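Local coordinates for protein tRNA (guanine(6)-N2)-methyltransferase (Thermus thermophilus, PDB 3TMA) that methylates the N2 atom of the guanosine at position 6 of tRNA(Phe), with S-adenosyl-L-methionine as methyl donor, at residues 323-336 with 342-354. Sequence-based numbering, arbitrary orientation.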
loop_
_atom_site.group_PDB
_atom_site.type_symbol
_atom_site.label_atom_id
_atom_site.label_comp_id
_atom_site.label_asym_id
_atom_site.label_seq_id
_atom_site.Cartn_x
_atom_site.Cartn_y
_atom_site.Cartn_z
ATOM N N LEU A 323 -20.312 11.565 5.627
ATOM C CA LEU A 323 -20.601 10.604 4.556
ATOM C C LEU A 323 -21.860 9.817 4.871
ATOM O O LEU A 323 -22.722 9.628 4.013
ATOM C CB LEU A 323 -19.428 9.626 4.383
ATOM C CG LEU A 323 -19.424 8.678 3.169
ATOM C CD1 LEU A 323 -20.534 7.651 3.195
ATOM C CD2 LEU A 323 -19.493 9.515 1.913
ATOM N N LYS A 324 -21.946 9.313 6.090
ATOM C CA LYS A 324 -23.091 8.501 6.478
ATOM C C LYS A 324 -24.383 9.292 6.540
ATOM O O LYS A 324 -25.425 8.813 6.106
ATOM C CB LYS A 324 -22.814 7.717 7.759
ATOM C CG LYS A 324 -21.625 6.771 7.571
ATOM C CD LYS A 324 -21.764 5.511 8.407
ATOM C CE LYS A 324 -20.764 5.487 9.516
ATOM N NZ LYS A 324 -21.022 6.630 10.400
ATOM N N ARG A 325 -24.305 10.525 7.023
ATOM C CA ARG A 325 -25.403 11.430 6.910
ATOM C C ARG A 325 -25.924 11.617 5.468
ATOM O O ARG A 325 -27.136 11.738 5.265
ATOM C CB ARG A 325 -24.986 12.783 7.511
ATOM C CG ARG A 325 -25.970 13.938 7.308
ATOM C CD ARG A 325 -27.004 14.058 8.438
ATOM N NE ARG A 325 -26.337 14.261 9.719
ATOM C CZ ARG A 325 -26.580 15.268 10.552
ATOM N NH1 ARG A 325 -25.874 15.367 11.668
ATOM N NH2 ARG A 325 -27.533 16.162 10.288
ATOM N N ALA A 326 -25.020 11.648 4.477
ATOM C CA ALA A 326 -25.382 11.858 3.080
ATOM C C ALA A 326 -25.819 10.608 2.310
ATOM O O ALA A 326 -26.171 10.708 1.134
ATOM C CB ALA A 326 -24.208 12.546 2.344
ATOM N N LEU A 327 -25.660 9.423 2.903
ATOM C CA LEU A 327 -25.966 8.163 2.207
ATOM C C LEU A 327 -27.430 8.078 1.829
ATOM O O LEU A 327 -28.287 8.241 2.707
ATOM C CB LEU A 327 -25.672 6.973 3.105
ATOM C CG LEU A 327 -24.265 6.407 3.184
ATOM C CD1 LEU A 327 -24.197 5.237 4.181
ATOM C CD2 LEU A 327 -23.829 5.930 1.782
ATOM N N PRO A 328 -27.740 7.775 0.545
ATOM C CA PRO A 328 -29.150 7.515 0.309
ATOM C C PRO A 328 -29.548 6.131 0.820
ATOM O O PRO A 328 -28.688 5.240 0.945
ATOM C CB PRO A 328 -29.292 7.624 -1.221
ATOM C CG PRO A 328 -27.906 7.335 -1.762
ATOM C CD PRO A 328 -26.963 7.903 -0.712
ATOM N N PRO A 329 -30.843 5.938 1.114
ATOM C CA PRO A 329 -31.283 4.674 1.728
ATOM C C PRO A 329 -31.278 3.452 0.766
ATOM O O PRO A 329 -31.380 2.303 1.222
ATOM C CB PRO A 329 -32.703 5.002 2.235
ATOM C CG PRO A 329 -33.136 6.216 1.450
ATOM C CD PRO A 329 -31.866 7.001 1.229
ATOM N N GLY A 330 -31.137 3.680 -0.535
ATOM C CA GLY A 330 -30.944 2.563 -1.466
ATOM C C GLY A 330 -29.609 1.797 -1.326
ATOM O O GLY A 330 -29.436 0.761 -1.956
ATOM N N PHE A 331 -28.652 2.350 -0.581
ATOM C CA PHE A 331 -27.381 1.674 -0.280
ATOM C C PHE A 331 -27.431 0.931 1.056
ATOM O O PHE A 331 -27.998 1.438 2.030
ATOM C CB PHE A 331 -26.233 2.719 -0.221
ATOM C CG PHE A 331 -25.647 3.069 -1.569
ATOM C CD1 PHE A 331 -25.131 2.071 -2.397
ATOM C CD2 PHE A 331 -25.526 4.396 -1.967
ATOM C CE1 PHE A 331 -24.513 2.400 -3.615
ATOM C CE2 PHE A 331 -24.936 4.732 -3.174
ATOM C CZ PHE A 331 -24.434 3.732 -4.014
ATOM N N ALA A 332 -26.764 -0.222 1.144
ATOM C CA ALA A 332 -26.491 -0.826 2.429
ATOM C C ALA A 332 -25.006 -0.589 2.683
ATOM O O ALA A 332 -24.165 -0.746 1.778
ATOM C CB ALA A 332 -26.797 -2.346 2.392
ATOM N N LEU A 333 -24.681 -0.270 3.915
ATOM C CA LEU A 333 -23.298 -0.134 4.326
ATOM C C LEU A 333 -22.807 -1.549 4.724
ATOM O O LEU A 333 -23.301 -2.119 5.672
ATOM C CB LEU A 333 -23.187 0.902 5.461
ATOM C CG LEU A 333 -21.839 1.030 6.189
ATOM C CD1 LEU A 333 -20.750 1.139 5.183
ATOM C CD2 LEU A 333 -21.851 2.262 7.129
ATOM N N ARG A 334 -21.930 -2.154 3.917
ATOM C CA ARG A 334 -21.594 -3.565 4.107
ATOM C C ARG A 334 -20.339 -3.738 4.932
ATOM O O ARG A 334 -20.251 -4.691 5.676
ATOM C CB ARG A 334 -21.405 -4.282 2.772
ATOM C CG ARG A 334 -22.683 -4.436 1.981
ATOM C CD ARG A 334 -23.333 -5.803 2.259
ATOM N NE ARG A 334 -24.377 -5.730 3.262
ATOM C CZ ARG A 334 -25.677 -5.887 3.016
ATOM N NH1 ARG A 334 -26.542 -5.779 4.013
ATOM N NH2 ARG A 334 -26.122 -6.145 1.788
ATOM N N HIS A 335 -19.358 -2.853 4.764
ATOM C CA HIS A 335 -18.085 -2.937 5.515
ATOM C C HIS A 335 -17.568 -1.534 5.767
ATOM O O HIS A 335 -17.682 -0.654 4.913
ATOM C CB HIS A 335 -16.967 -3.697 4.708
ATOM C CG HIS A 335 -17.366 -5.074 4.260
ATOM N ND1 HIS A 335 -17.461 -6.148 5.128
ATOM C CD2 HIS A 335 -17.732 -5.545 3.040
ATOM C CE1 HIS A 335 -17.860 -7.221 4.459
ATOM N NE2 HIS A 335 -18.035 -6.883 3.192
ATOM N N ALA A 336 -16.838 -1.379 6.858
ATOM C CA ALA A 336 -16.131 -0.150 7.111
ATOM C C ALA A 336 -14.847 -0.565 7.818
ATOM O O ALA A 336 -14.856 -1.517 8.630
ATOM C CB ALA A 336 -16.973 0.784 8.033
ATOM N N GLY A 342 -0.815 8.637 4.751
ATOM C CA GLY A 342 -0.081 9.891 4.920
ATOM C C GLY A 342 -0.105 10.435 6.347
ATOM O O GLY A 342 -0.266 11.622 6.535
ATOM N N GLY A 343 0.000 9.562 7.346
ATOM C CA GLY A 343 -0.044 10.001 8.741
ATOM C C GLY A 343 -1.435 10.227 9.372
ATOM O O GLY A 343 -1.516 10.506 10.557
ATOM N N VAL A 344 -2.515 10.084 8.602
ATOM C CA VAL A 344 -3.863 10.274 9.129
ATOM C C VAL A 344 -4.712 9.041 8.864
ATOM O O VAL A 344 -4.204 8.077 8.272
ATOM C CB VAL A 344 -4.534 11.617 8.665
ATOM C CG1 VAL A 344 -3.641 12.817 9.058
ATOM C CG2 VAL A 344 -4.821 11.638 7.153
ATOM N N TYR A 345 -5.963 9.012 9.344
ATOM C CA TYR A 345 -6.717 7.757 9.339
ATOM C C TYR A 345 -8.098 7.860 8.666
ATOM O O TYR A 345 -9.142 7.922 9.357
ATOM C CB TYR A 345 -6.877 7.240 10.772
ATOM C CG TYR A 345 -5.612 6.670 11.332
ATOM C CD1 TYR A 345 -4.639 7.497 11.842
ATOM C CD2 TYR A 345 -5.366 5.295 11.304
ATOM C CE1 TYR A 345 -3.468 6.982 12.414
ATOM C CE2 TYR A 345 -4.191 4.768 11.871
ATOM C CZ TYR A 345 -3.261 5.626 12.417
ATOM O OH TYR A 345 -2.089 5.146 12.955
ATOM N N PRO A 346 -8.118 7.833 7.325
ATOM C CA PRO A 346 -9.420 7.763 6.665
ATOM C C PRO A 346 -10.120 6.418 6.909
ATOM O O PRO A 346 -9.465 5.438 7.312
ATOM C CB PRO A 346 -9.075 7.909 5.194
ATOM C CG PRO A 346 -7.685 7.416 5.076
ATOM C CD PRO A 346 -7.007 7.885 6.353
ATOM N N ARG A 347 -11.430 6.392 6.687
ATOM C CA ARG A 347 -12.182 5.145 6.673
ATOM C C ARG A 347 -12.356 4.701 5.231
ATOM O O ARG A 347 -12.423 5.550 4.323
ATOM C CB ARG A 347 -13.568 5.388 7.318
ATOM C CG ARG A 347 -13.545 5.266 8.857
ATOM C CD ARG A 347 -12.695 6.363 9.529
ATOM N NE ARG A 347 -12.890 6.328 10.985
ATOM C CZ ARG A 347 -11.925 6.362 11.892
ATOM N NH1 ARG A 347 -10.686 6.699 11.546
ATOM N NH2 ARG A 347 -12.233 6.182 13.179
ATOM N N VAL A 348 -12.405 3.389 5.003
ATOM C CA VAL A 348 -12.908 2.853 3.712
ATOM C C VAL A 348 -14.300 2.265 3.994
ATOM O O VAL A 348 -14.480 1.453 4.929
ATOM C CB VAL A 348 -12.021 1.724 3.104
ATOM C CG1 VAL A 348 -12.708 1.128 1.829
ATOM C CG2 VAL A 348 -10.603 2.276 2.720
ATOM N N PHE A 349 -15.283 2.697 3.221
ATOM C CA PHE A 349 -16.622 2.091 3.314
ATOM C C PHE A 349 -16.892 1.320 2.044
ATOM O O PHE A 349 -16.523 1.789 0.980
ATOM C CB PHE A 349 -17.655 3.231 3.427
ATOM C CG PHE A 349 -17.598 3.968 4.759
ATOM C CD1 PHE A 349 -17.804 3.304 5.952
ATOM C CD2 PHE A 349 -17.398 5.334 4.808
ATOM C CE1 PHE A 349 -17.787 3.996 7.218
ATOM C CE2 PHE A 349 -17.418 6.023 6.068
ATOM C CZ PHE A 349 -17.595 5.332 7.255
ATOM N N VAL A 350 -17.490 0.143 2.158
ATOM C CA VAL A 350 -18.021 -0.557 1.009
ATOM C C VAL A 350 -19.541 -0.499 1.085
ATOM O O VAL A 350 -20.134 -0.933 2.078
ATOM C CB VAL A 350 -17.552 -2.052 0.955
ATOM C CG1 VAL A 350 -18.094 -2.740 -0.322
ATOM C CG2 VAL A 350 -16.004 -2.060 0.912
ATOM N N LEU A 351 -20.149 0.019 0.024
ATOM C CA LEU A 351 -21.604 0.129 -0.082
ATOM C C LEU A 351 -22.079 -0.816 -1.172
ATOM O O LEU A 351 -21.374 -1.029 -2.166
ATOM C CB LEU A 351 -22.000 1.566 -0.454
ATOM C CG LEU A 351 -21.286 2.685 0.317
ATOM C CD1 LEU A 351 -21.504 4.017 -0.371
ATOM C CD2 LEU A 351 -21.720 2.754 1.775
ATOM N N GLU A 352 -23.244 -1.417 -0.966
ATOM C CA GLU A 352 -23.866 -2.237 -1.984
ATOM C C GLU A 352 -25.258 -1.671 -2.280
ATOM O O GLU A 352 -26.038 -1.368 -1.368
ATOM C CB GLU A 352 -23.990 -3.712 -1.529
ATOM C CG GLU A 352 -24.683 -4.582 -2.586
ATOM C CD GLU A 352 -24.891 -6.051 -2.166
ATOM O OE1 GLU A 352 -24.655 -6.395 -0.990
ATOM O OE2 GLU A 352 -25.341 -6.862 -3.015
ATOM N N LYS A 353 -25.560 -1.506 -3.560
ATOM C CA LYS A 353 -26.916 -1.171 -3.942
ATOM C C LYS A 353 -27.867 -2.345 -3.712
ATOM O O LYS A 353 -27.689 -3.418 -4.315
ATOM C CB LYS A 353 -26.969 -0.798 -5.408
ATOM C CG LYS A 353 -28.401 -0.534 -5.895
ATOM C CD LYS A 353 -28.353 0.265 -7.215
ATOM C CE LYS A 353 -29.773 0.611 -7.688
ATOM N NZ LYS A 353 -29.730 1.498 -8.929
ATOM N N LEU A 354 -28.944 -2.088 -2.963
ATOM C CA LEU A 354 -29.936 -3.118 -2.640
ATOM C C LEU A 354 -30.871 -3.371 -3.824
ATOM O O LEU A 354 -31.074 -2.480 -4.671
ATOM C CB LEU A 354 -30.765 -2.692 -1.420
ATOM C CG LEU A 354 -30.018 -2.670 -0.081
ATOM C CD1 LEU A 354 -30.794 -1.840 0.951
ATOM C CD2 LEU A 354 -29.794 -4.091 0.444
ATOM O OXT LEU A 354 -31.450 -4.466 -3.964
HETATM O O HOH W 1 -31.279 0.047 -3.911
#
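R334 and E352 meet through contrasting chain shapes. E352 is stretched, with CG anti to its backbone N (chi1 178°), whereas R334 bends at chi2 and chi3. R334 NH2 thus comes 3.2 Å from E352 OE1 in a salt bridge. The oxygen lies in the guanidinium plane, but the nitrogen approaches from above the carboxylate plane, and the two planes are 76° apart. The A332 methyl sits over one guanidinium face. A weak, long ion pair links the same carboxylate oxygen to R312, so E352 probably feels positive charge from both residues.

Strands 331-336 and 347-353 form an antiparallel hairpin. A332 and E352 are a hydrogen-bonded pair, with A332 N 2.9 Å from E352 O. A classic beta bulge follows: R334 and H335 both face V350. V350 O takes a bond from R334 N at 2.8 Å and a weak one from H335 N. V350 N returns a bond to H335 O. At the open end of the hairpin, L354 N donates to G330 O, and a water joins that oxygen to L354 O.

F331, L333, A336, F349 and L351 share one face of the hairpin with K353, whose NZ bonds to L304 O and L307 O. L351 CD1 stands over one face of the F331 ring and also meets L327 CD2 at 3.7 Å. With CG anti to the carbonyl carbon (chi1 -70°), the F349 ring leans toward strand 331-336, and its edge at CD1 reaches A336 CB at 3.4 Å. L333 CD1 packs against F349 CD1 at 3.7 Å. From helix 320-326, K324 CE lies 3.9 Å from F349 CZ, and L323 CD1 also touches the ring.

The hairpin ends the sheet of the Rossmann-fold methyltransferase domain. Strand 347-353 lies between the outermost strand 331-338 and strand 312-317, also antiparallel to it, while helix 290-305 touches A326 and P328.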